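Side-chain contacts in transferrin binding protein B (Actinobacillus suis, PDB 3PQU), which probably captures host transferrin at the bacterial cell surface as the lipoprotein component of the outer-membrane receptor for iron acquisition: residues M38-G43 and G365-L370; T345-K350 and D444-K449; V373-S378 and A457-E462; Q404-E409 and K415-F420. All coordinates share one frame; numbering follows the deposited sequence.

Interaction 1 of 4, residues M38-G43 and G365-L370; sequences MEPTLG and GQKIDL
E39 brings a planar carboxylate to this contact and P40 a puckered ring, and both touch the same carbon of K367, CE. On the proline the contact falls on one corner of the ring, K367 CE lying 3.9 Å from P40 CG and only slightly farther from CD. The carboxylate touches through one oxygen, E39 OE2, at 3.8 Å from K367 CE. Beyond CE, the ammonium reaches the backbone: K367 NZ donates to P40 O over 2.7 Å. The lysine contacts described are those of one of its two modelled conformers. The C=O···N angle of 166° places the nitrogen nearly end-on to the carbonyl. K367 runs extended to CE and bends only at chi4 (59°), which turns NZ out of the line of the chain and onto that oxygen. Next along the loop, T41 OG1 donates to G43 O at 2.8 Å, from well above the carbonyl plane, and so ties its side chain into its own segment. P40 also touches F355 and R274, and K367 leans on I362 of its hairpin. The N-lobe and C-lobe handles therefore meet here through one charged-donor bond to a backbone carbonyl and sparse apolar contact, with 135 Å² buried. E39 OE2 stays 4.3 Å from K367 NZ, too far for a salt bridge, although the opposite charges may still attract.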
# COMPACT_ATOMS: atom_id res chain seq x y z
N MET A 38 11.24 1.48 -6.94
CA MET A 38 11.12 0.58 -5.81
C MET A 38 10.26 1.17 -4.68
O MET A 38 10.02 0.50 -3.68
CB MET A 38 12.51 0.14 -5.32
CG MET A 38 13.37 -0.47 -6.43
SD MET A 38 12.61 -1.92 -7.23
CE MET A 38 12.88 -3.10 -5.93
N GLU A 39 9.78 2.40 -4.86
CA GLU A 39 8.91 3.03 -3.85
C GLU A 39 7.54 2.35 -3.83
O GLU A 39 7.02 2.00 -4.88
CB GLU A 39 8.72 4.54 -4.14
CG GLU A 39 9.93 5.42 -3.84
CD GLU A 39 10.18 5.62 -2.36
OE1 GLU A 39 11.26 6.14 -2.00
OE2 GLU A 39 9.31 5.25 -1.54
N PRO A 40 6.94 2.17 -2.64
CA PRO A 40 5.66 1.47 -2.57
C PRO A 40 4.48 2.36 -2.93
O PRO A 40 4.48 3.54 -2.59
CB PRO A 40 5.59 1.06 -1.10
CG PRO A 40 6.42 2.12 -0.40
CD PRO A 40 7.55 2.37 -1.31
N THR A 41 3.49 1.80 -3.62
CA THR A 41 2.26 2.55 -3.92
C THR A 41 1.08 1.60 -3.88
O THR A 41 1.25 0.38 -3.93
CB THR A 41 2.30 3.22 -5.31
OG1 THR A 41 2.58 2.22 -6.30
CG2 THR A 41 3.38 4.31 -5.37
N LEU A 42 -0.14 2.14 -3.83
CA LEU A 42 -1.32 1.28 -3.87
C LEU A 42 -1.42 0.53 -5.18
O LEU A 42 -1.80 -0.64 -5.21
CB LEU A 42 -2.59 2.08 -3.64
CG LEU A 42 -2.73 2.60 -2.21
CD1 LEU A 42 -3.92 3.56 -2.14
CD2 LEU A 42 -2.90 1.44 -1.24
N GLY A 43 -1.08 1.22 -6.27
CA GLY A 43 -0.99 0.58 -7.57
C GLY A 43 -0.02 1.23 -8.53
O GLY A 43 0.56 2.29 -8.23
N GLY A 365 -1.86 9.12 -2.39
CA GLY A 365 -0.69 8.64 -3.10
C GLY A 365 0.56 9.45 -2.79
O GLY A 365 1.65 9.07 -3.20
N GLN A 366 0.39 10.56 -2.08
CA GLN A 366 1.53 11.39 -1.69
C GLN A 366 2.03 11.00 -0.30
O GLN A 366 1.23 10.86 0.63
CB GLN A 366 1.15 12.88 -1.70
CG GLN A 366 1.97 13.71 -2.67
CD GLN A 366 2.30 15.10 -2.14
OE1 GLN A 366 1.57 16.06 -2.38
NE2 GLN A 366 3.40 15.21 -1.40
N LYS A 367 3.34 10.84 -0.15
CA LYS A 367 3.94 10.51 1.14
C LYS A 367 4.37 11.77 1.88
O LYS A 367 5.24 12.50 1.42
CB LYS A 367 5.14 9.58 0.96
CG LYS A 367 4.82 8.21 0.35
CD LYS A 367 6.09 7.37 0.20
CE LYS A 367 5.79 5.96 -0.32
NZ LYS A 367 5.11 6.01 -1.64
N ILE A 368 3.75 12.03 3.03
CA ILE A 368 4.11 13.18 3.85
C ILE A 368 5.11 12.79 4.92
O ILE A 368 4.77 12.05 5.85
CB ILE A 368 2.87 13.78 4.54
CG1 ILE A 368 1.76 14.01 3.52
CG2 ILE A 368 3.22 15.10 5.25
CD1 ILE A 368 0.51 14.59 4.11
N ASP A 369 6.34 13.28 4.79
CA ASP A 369 7.40 12.99 5.76
C ASP A 369 7.06 13.65 7.09
O ASP A 369 6.79 14.85 7.13
CB ASP A 369 8.75 13.48 5.24
CG ASP A 369 9.88 13.29 6.26
OD1 ASP A 369 9.70 12.52 7.24
OD2 ASP A 369 10.95 13.91 6.07
N LEU A 370 7.08 12.87 8.18
CA LEU A 370 6.68 13.40 9.48
C LEU A 370 7.83 13.83 10.39
O LEU A 370 7.60 14.42 11.45
CB LEU A 370 5.82 12.38 10.22
CG LEU A 370 4.51 11.96 9.55
CD1 LEU A 370 3.77 10.94 10.43
CD2 LEU A 370 3.65 13.19 9.29

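Interaction 2 of 4, residues T345-K350 and D444-K449; sequences TQFNAK and DALVSK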
# COMPACT_ATOMS: atom_id res chain seq x y z
N THR A 345 -14.87 14.47 15.93
CA THR A 345 -16.26 14.91 15.99
C THR A 345 -17.19 13.73 16.21
O THR A 345 -18.24 13.85 16.83
CB THR A 345 -16.68 15.65 14.71
OG1 THR A 345 -15.52 16.21 14.07
CG2 THR A 345 -17.68 16.75 15.03
N GLN A 346 -16.80 12.58 15.68
CA GLN A 346 -17.56 11.36 15.87
C GLN A 346 -16.87 10.49 16.91
O GLN A 346 -17.44 9.51 17.40
CB GLN A 346 -17.72 10.60 14.55
CG GLN A 346 -18.91 11.04 13.71
CD GLN A 346 -18.77 12.46 13.19
OE1 GLN A 346 -17.67 12.92 12.88
NE2 GLN A 346 -19.90 13.16 13.09
N PHE A 347 -15.63 10.86 17.24
CA PHE A 347 -14.78 10.07 18.14
C PHE A 347 -14.77 8.59 17.74
O PHE A 347 -14.76 7.71 18.60
CB PHE A 347 -15.22 10.28 19.60
CG PHE A 347 -15.20 11.72 20.02
CD1 PHE A 347 -14.06 12.29 20.56
CD2 PHE A 347 -16.32 12.52 19.85
CE1 PHE A 347 -14.04 13.62 20.94
CE2 PHE A 347 -16.31 13.85 20.22
CZ PHE A 347 -15.16 14.40 20.77
N ASN A 348 -14.77 8.34 16.43
CA ASN A 348 -14.62 6.99 15.88
C ASN A 348 -13.30 6.86 15.10
O ASN A 348 -12.70 7.86 14.71
CB ASN A 348 -15.81 6.62 15.00
CG ASN A 348 -15.99 7.57 13.83
OD1 ASN A 348 -15.10 8.37 13.52
ND2 ASN A 348 -17.13 7.48 13.16
N ALA A 349 -12.88 5.62 14.87
CA ALA A 349 -11.58 5.35 14.25
C ALA A 349 -11.71 4.72 12.87
O ALA A 349 -12.69 4.04 12.57
CB ALA A 349 -10.73 4.46 15.16
N LYS A 350 -10.70 4.93 12.04
CA LYS A 350 -10.67 4.36 10.70
C LYS A 350 -9.23 3.98 10.36
O LYS A 350 -8.29 4.58 10.88
CB LYS A 350 -11.19 5.38 9.67
CG LYS A 350 -12.53 6.01 10.04
CD LYS A 350 -12.96 7.06 9.02
CE LYS A 350 -14.34 7.62 9.36
NZ LYS A 350 -15.39 6.56 9.39
N ASP A 444 -1.87 13.39 22.64
CA ASP A 444 -2.81 14.38 22.13
C ASP A 444 -4.19 13.83 22.41
O ASP A 444 -4.41 12.63 22.36
CB ASP A 444 -2.62 14.61 20.63
CG ASP A 444 -1.40 15.44 20.31
OD1 ASP A 444 -1.27 16.56 20.87
OD2 ASP A 444 -0.56 14.98 19.50
N ALA A 445 -5.13 14.71 22.73
CA ALA A 445 -6.48 14.27 23.00
C ALA A 445 -7.49 15.40 22.89
O ALA A 445 -7.12 16.58 22.82
CB ALA A 445 -6.57 13.63 24.36
N LEU A 446 -8.76 15.03 22.85
CA LEU A 446 -9.84 16.00 22.94
C LEU A 446 -10.99 15.40 23.72
O LEU A 446 -11.64 14.46 23.26
CB LEU A 446 -10.32 16.44 21.56
CG LEU A 446 -11.52 17.39 21.59
CD1 LEU A 446 -11.45 18.41 20.46
CD2 LEU A 446 -12.83 16.63 21.54
N VAL A 447 -11.23 15.94 24.90
CA VAL A 447 -12.40 15.58 25.69
C VAL A 447 -13.43 16.68 25.54
O VAL A 447 -13.14 17.86 25.75
CB VAL A 447 -12.05 15.38 27.17
CG1 VAL A 447 -13.31 15.37 28.01
CG2 VAL A 447 -11.27 14.09 27.36
N SER A 448 -14.63 16.26 25.16
CA SER A 448 -15.72 17.18 24.89
C SER A 448 -17.00 16.69 25.54
O SER A 448 -17.45 15.57 25.30
CB SER A 448 -15.94 17.32 23.38
OG SER A 448 -17.18 17.93 23.11
N LYS A 449 -17.56 17.54 26.39
CA LYS A 449 -18.84 17.27 27.03
C LYS A 449 -19.70 18.52 26.89
O LYS A 449 -20.82 18.48 26.37
CB LYS A 449 -18.65 16.90 28.50
CG LYS A 449 -19.90 16.39 29.17
CD LYS A 449 -19.64 16.07 30.62
CE LYS A 449 -20.94 15.98 31.39
NZ LYS A 449 -20.71 16.12 32.85
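One methyl group of L446 meets the rim of the F347 ring. L446 CD2 lies 3.3 Å from F347 CE1 and equally near CZ, close to the ring plane, so the methyl sits at the edge between two ring carbons instead of over a face. That separation is tight for two carbons, and the L446 chi2 of 146° departs from a staggered value, which is consistent with a pressed fit. The two side chains cross at about a right angle. The same edge carbon, F347 CE1, approaches the backbone oxygen L446 O at 3.4 Å. Farther along the strand, S448 CB comes within 4.0 Å of F347 CZ from an oblique direction; L446 and S448 both point toward the ring, while V447 between them points away.

In the next shell, F347 stands on a turn with positive phi (48°); its CB points toward the strand, and chi1 (-57°, CG beside the backbone N) carries the ring there. D343 OD2 accepts from the backbone N of both T345 and Q346, and K552 NZ donates to T345 O, fixing the start of that turn. S557 and K552 pack against F347, and L344 against L446. Within the barrel sheet, backbone bonds of L446 with G559 and of V447 with W453 hold 444-448. This is handle-to-barrel packing in the C-lobe: an aromatic from a handle loop set against strand 436-448 of the antiparallel beta-barrel.

Interaction 3 of 4, residues V373-S378 and A457-E462; sequences VNFKNS and ADNNRE
In F375, CG stands anti to the backbone N (chi1 173°), which swings the ring out to N459. In N459 CG lies instead between its own N and carbonyl carbon, so that its amide is folded back along the ring. The result is a CH-pi contact: N459 CB sits 3.6 Å from the F375 ring centroid, only 6° off the normal. The amide follows in a stacked attitude, its plane 26° from that of the ring, with ND2 reaching 3.9 Å from F375 CB. Another part of the ring, F375 CE2, comes within 3.3 Å of D458 C, so the aromatic also meets the D458-N459 peptide. K376, extended beyond CG, sends NZ to A457 O at 2.9 Å, in the carbonyl plane and on a lone pair. Within 373-378, N374 N donates to N377 OD1 and N377 ND2 to N374 O. C393, half of a vicinal disulfide with C394, packs on both F375 and A457. D444 OD1 and T442 OG1 accept from the A457 and D458 backbone N, so the loop between strands 452-455 and 467-472 is held by strand 436-448 as well as by strands 376-383 and 386-393.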
# COMPACT_ATOMS: atom_id res chain seq x y z
N VAL A 373 13.19 18.80 12.74
CA VAL A 373 14.26 19.22 13.63
C VAL A 373 13.79 19.37 15.07
O VAL A 373 14.58 19.28 16.00
CB VAL A 373 14.91 20.54 13.14
CG1 VAL A 373 15.46 20.38 11.73
CG2 VAL A 373 13.91 21.69 13.20
N ASN A 374 12.49 19.60 15.25
CA ASN A 374 11.93 19.85 16.58
C ASN A 374 11.43 18.59 17.28
O ASN A 374 11.40 17.50 16.70
CB ASN A 374 10.79 20.87 16.48
CG ASN A 374 11.27 22.23 16.04
OD1 ASN A 374 12.35 22.68 16.44
ND2 ASN A 374 10.47 22.91 15.23
N PHE A 375 11.04 18.74 18.55
CA PHE A 375 10.46 17.64 19.31
C PHE A 375 9.20 17.13 18.63
O PHE A 375 9.05 15.93 18.43
CB PHE A 375 10.14 18.07 20.74
CG PHE A 375 9.39 17.03 21.52
CD1 PHE A 375 10.05 15.90 21.99
CD2 PHE A 375 8.04 17.16 21.78
CE1 PHE A 375 9.38 14.93 22.72
CE2 PHE A 375 7.35 16.20 22.51
CZ PHE A 375 8.02 15.09 22.98
N LYS A 376 8.30 18.04 18.30
CA LYS A 376 7.19 17.73 17.42
C LYS A 376 7.19 18.76 16.30
O LYS A 376 7.60 19.91 16.51
CB LYS A 376 5.86 17.66 18.17
CG LYS A 376 5.22 18.99 18.51
CD LYS A 376 3.91 18.76 19.28
CE LYS A 376 3.10 20.04 19.45
NZ LYS A 376 1.93 19.82 20.35
N ASN A 377 6.77 18.36 15.11
CA ASN A 377 6.93 19.19 13.92
C ASN A 377 5.64 19.30 13.12
O ASN A 377 4.93 18.31 12.96
CB ASN A 377 8.05 18.63 13.05
CG ASN A 377 9.37 18.53 13.80
OD1 ASN A 377 10.14 19.48 13.84
ND2 ASN A 377 9.61 17.38 14.42
N SER A 378 5.36 20.49 12.62
CA SER A 378 4.17 20.71 11.81
C SER A 378 4.51 20.67 10.32
O SER A 378 5.51 21.24 9.88
CB SER A 378 3.52 22.04 12.16
OG SER A 378 2.41 22.29 11.32
N ALA A 457 0.79 17.55 22.79
CA ALA A 457 2.06 16.88 23.01
C ALA A 457 3.18 17.86 23.34
O ALA A 457 3.29 18.91 22.71
CB ALA A 457 2.43 16.07 21.78
N ASP A 458 3.99 17.52 24.34
CA ASP A 458 5.16 18.33 24.69
C ASP A 458 6.23 17.48 25.34
O ASP A 458 6.03 16.29 25.59
CB ASP A 458 4.77 19.50 25.60
CG ASP A 458 4.32 19.05 26.98
OD1 ASP A 458 3.60 19.81 27.66
OD2 ASP A 458 4.69 17.93 27.40
N ASN A 459 7.38 18.08 25.62
CA ASN A 459 8.50 17.37 26.23
C ASN A 459 8.79 17.78 27.67
O ASN A 459 9.86 17.47 28.21
CB ASN A 459 9.76 17.52 25.38
CG ASN A 459 10.05 18.97 25.01
OD1 ASN A 459 9.26 19.87 25.31
ND2 ASN A 459 11.17 19.20 24.34
N ASN A 460 7.85 18.48 28.29
CA ASN A 460 7.98 18.85 29.70
C ASN A 460 7.69 17.65 30.61
O ASN A 460 6.55 17.39 30.98
CB ASN A 460 7.06 20.02 30.05
CG ASN A 460 7.28 20.56 31.45
OD1 ASN A 460 8.07 20.01 32.22
ND2 ASN A 460 6.58 21.63 31.79
N ARG A 461 8.75 16.93 30.98
CA ARG A 461 8.62 15.71 31.77
C ARG A 461 8.12 16.00 33.18
O ARG A 461 7.62 15.11 33.86
CB ARG A 461 9.96 14.98 31.86
CG ARG A 461 10.57 14.62 30.51
CD ARG A 461 11.96 14.04 30.69
NE ARG A 461 11.93 12.75 31.39
CZ ARG A 461 12.24 11.59 30.82
NH1 ARG A 461 12.59 11.54 29.54
NH2 ARG A 461 12.19 10.47 31.54
N GLU A 462 8.27 17.25 33.60
CA GLU A 462 7.95 17.65 34.97
C GLU A 462 6.46 17.87 35.18
O GLU A 462 5.83 17.20 36.01
CB GLU A 462 8.72 18.92 35.35
CG GLU A 462 10.08 18.66 35.99
CD GLU A 462 10.96 17.77 35.14
OE1 GLU A 462 11.11 16.58 35.49
OE2 GLU A 462 11.50 18.25 34.12

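Interaction 4 of 4, residues Q404-E409 and K415-F420; sequences QLWQKE and KDNSLF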
# COMPACT_ATOMS: atom_id res chain seq x y z
N GLN A 404 -1.74 15.31 15.40
CA GLN A 404 -2.98 15.85 14.90
C GLN A 404 -2.93 15.96 13.39
O GLN A 404 -1.86 16.12 12.80
CB GLN A 404 -3.22 17.23 15.49
CG GLN A 404 -2.81 17.36 16.94
CD GLN A 404 -2.83 18.80 17.40
OE1 GLN A 404 -3.79 19.53 17.16
NE2 GLN A 404 -1.76 19.23 18.07
N LEU A 405 -4.09 15.88 12.76
CA LEU A 405 -4.18 16.04 11.32
C LEU A 405 -5.52 16.67 10.99
O LEU A 405 -6.55 16.26 11.51
CB LEU A 405 -4.06 14.68 10.63
CG LEU A 405 -4.36 14.69 9.13
CD1 LEU A 405 -3.20 15.31 8.34
CD2 LEU A 405 -4.63 13.28 8.68
N TRP A 406 -5.49 17.69 10.14
CA TRP A 406 -6.72 18.34 9.71
C TRP A 406 -6.56 19.01 8.37
O TRP A 406 -5.45 19.22 7.88
CB TRP A 406 -7.21 19.34 10.77
CG TRP A 406 -6.42 20.63 10.84
CD1 TRP A 406 -6.65 21.77 10.12
CD2 TRP A 406 -5.29 20.90 11.68
NE1 TRP A 406 -5.74 22.74 10.47
CE2 TRP A 406 -4.89 22.23 11.42
CE3 TRP A 406 -4.59 20.16 12.63
CZ2 TRP A 406 -3.81 22.83 12.07
CZ3 TRP A 406 -3.52 20.76 13.28
CH2 TRP A 406 -3.14 22.07 13.00
N GLN A 407 -7.69 19.34 7.75
CA GLN A 407 -7.66 20.21 6.60
C GLN A 407 -7.94 21.62 7.09
O GLN A 407 -8.84 21.83 7.91
CB GLN A 407 -8.70 19.79 5.56
CG GLN A 407 -8.61 20.61 4.29
CD GLN A 407 -9.95 20.76 3.61
OE1 GLN A 407 -10.82 19.90 3.73
NE2 GLN A 407 -10.12 21.87 2.90
N LYS A 408 -7.16 22.58 6.62
CA LYS A 408 -7.36 23.96 7.01
C LYS A 408 -7.86 24.77 5.82
O LYS A 408 -7.49 24.50 4.68
CB LYS A 408 -6.06 24.57 7.55
CG LYS A 408 -5.14 25.13 6.49
CD LYS A 408 -3.83 25.60 7.09
CE LYS A 408 -4.03 26.81 7.98
NZ LYS A 408 -4.42 28.02 7.19
N GLU A 409 -8.72 25.75 6.10
CA GLU A 409 -9.20 26.65 5.07
C GLU A 409 -9.35 28.06 5.64
O GLU A 409 -10.21 28.30 6.48
CB GLU A 409 -10.53 26.16 4.48
CG GLU A 409 -11.71 26.24 5.42
CD GLU A 409 -13.02 26.46 4.69
OE1 GLU A 409 -13.85 27.26 5.17
OE2 GLU A 409 -13.21 25.85 3.62
N LYS A 415 -10.97 22.24 9.39
CA LYS A 415 -11.86 21.23 8.84
C LYS A 415 -11.29 19.81 8.94
O LYS A 415 -10.08 19.61 8.86
CB LYS A 415 -12.19 21.57 7.38
CG LYS A 415 -13.27 20.71 6.75
CD LYS A 415 -13.58 21.16 5.32
CE LYS A 415 -14.07 22.61 5.28
NZ LYS A 415 -14.47 23.01 3.91
N ASP A 416 -12.19 18.84 9.11
CA ASP A 416 -11.80 17.43 9.21
C ASP A 416 -10.79 17.14 10.32
O ASP A 416 -9.95 16.24 10.19
CB ASP A 416 -11.27 16.91 7.87
CG ASP A 416 -12.37 16.47 6.93
OD1 ASP A 416 -12.07 15.72 5.98
OD2 ASP A 416 -13.53 16.88 7.14
N ASN A 417 -10.86 17.90 11.41
CA ASN A 417 -9.93 17.72 12.51
C ASN A 417 -9.89 16.26 12.99
O ASN A 417 -10.93 15.60 13.06
CB ASN A 417 -10.28 18.64 13.67
CG ASN A 417 -9.10 18.88 14.60
OD1 ASN A 417 -7.95 18.83 14.19
ND2 ASN A 417 -9.39 19.14 15.87
N SER A 418 -8.70 15.77 13.31
CA SER A 418 -8.56 14.39 13.77
C SER A 418 -7.24 14.11 14.50
O SER A 418 -6.39 14.99 14.67
CB SER A 418 -8.72 13.42 12.59
OG SER A 418 -7.69 13.59 11.63
N LEU A 419 -7.11 12.87 14.95
CA LEU A 419 -5.87 12.37 15.54
C LEU A 419 -5.37 11.20 14.71
O LEU A 419 -6.15 10.56 14.02
CB LEU A 419 -6.10 11.89 16.97
CG LEU A 419 -6.54 12.91 18.01
CD1 LEU A 419 -6.67 12.23 19.36
CD2 LEU A 419 -5.54 14.06 18.09
N PHE A 420 -4.07 10.93 14.78
CA PHE A 420 -3.52 9.76 14.13
C PHE A 420 -2.44 9.11 14.96
O PHE A 420 -1.81 9.75 15.83
CB PHE A 420 -2.97 10.08 12.75
CG PHE A 420 -1.70 10.87 12.77
CD1 PHE A 420 -0.48 10.22 12.81
CD2 PHE A 420 -1.73 12.25 12.76
CE1 PHE A 420 0.70 10.94 12.83
CE2 PHE A 420 -0.56 12.98 12.77
CZ PHE A 420 0.66 12.32 12.81
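K415 CB lies 3.4 Å from Q407 O, beside the backbone pairing of these two residues. Farther out, K415 CG passes Q407 OE1 at 4.0 Å, and CD comes closer to that amide oxygen, at 3.4 Å; the two side chains lie alongside each other and point the same way. The bend at chi3 (-60°) then turns the end toward E409. CE skirts the carboxylate, and K415 NZ makes a salt bridge to E409 OE2 at 3.1 Å, entering from above the carboxylate plane (64° out of it). E409 is poorly ordered, so this outermost bond is probably loose.

Toward the other end the pairing is by backbone and hydroxyl. L405 N donates to S418 O over 3.1 Å, and L405 O takes two bonds in return: a weak one from S418 N and one from S418 OG at 2.9 Å, the hydroxyl tilted above the carbonyl plane. F420 turns the edge of its ring to Q404 O, with CE2 at 3.4 Å, while L405 CB packs against its CD2. On W406, N417 OD1 touches CB, its amide standing nearly upright to the indole plane. Strands 404-409 and 417-420 run at 149° to each other, and their register slips by one residue between L405 and Q407, where D416 has positive phi and the chain turns a corner. Strands 400-409 and 413-424 thus form an antiparallel beta-hairpin with a beta bulge in the C-lobe handle.

In the fold
Interaction 1 joins the two lobes, handle to handle, whereas interactions 2 and 3 fasten the C-lobe handle to its barrel and interaction 4 lies within that handle. Interactions 1 and 3 are surface contacts in which a lysine ammonium seeks a backbone carbonyl, though only interaction 3 adds an aromatic face. Interaction 2, partly buried, has no hydrogen bond across it. Interaction 4, also partly buried, has the largest shared surface and relies on strand pairing. D444 connects three of them: its OD1 probably accepts from A457 N of interaction 3, and its O touches L419 of interaction 4. L370 against F420 links interactions 1 and 4.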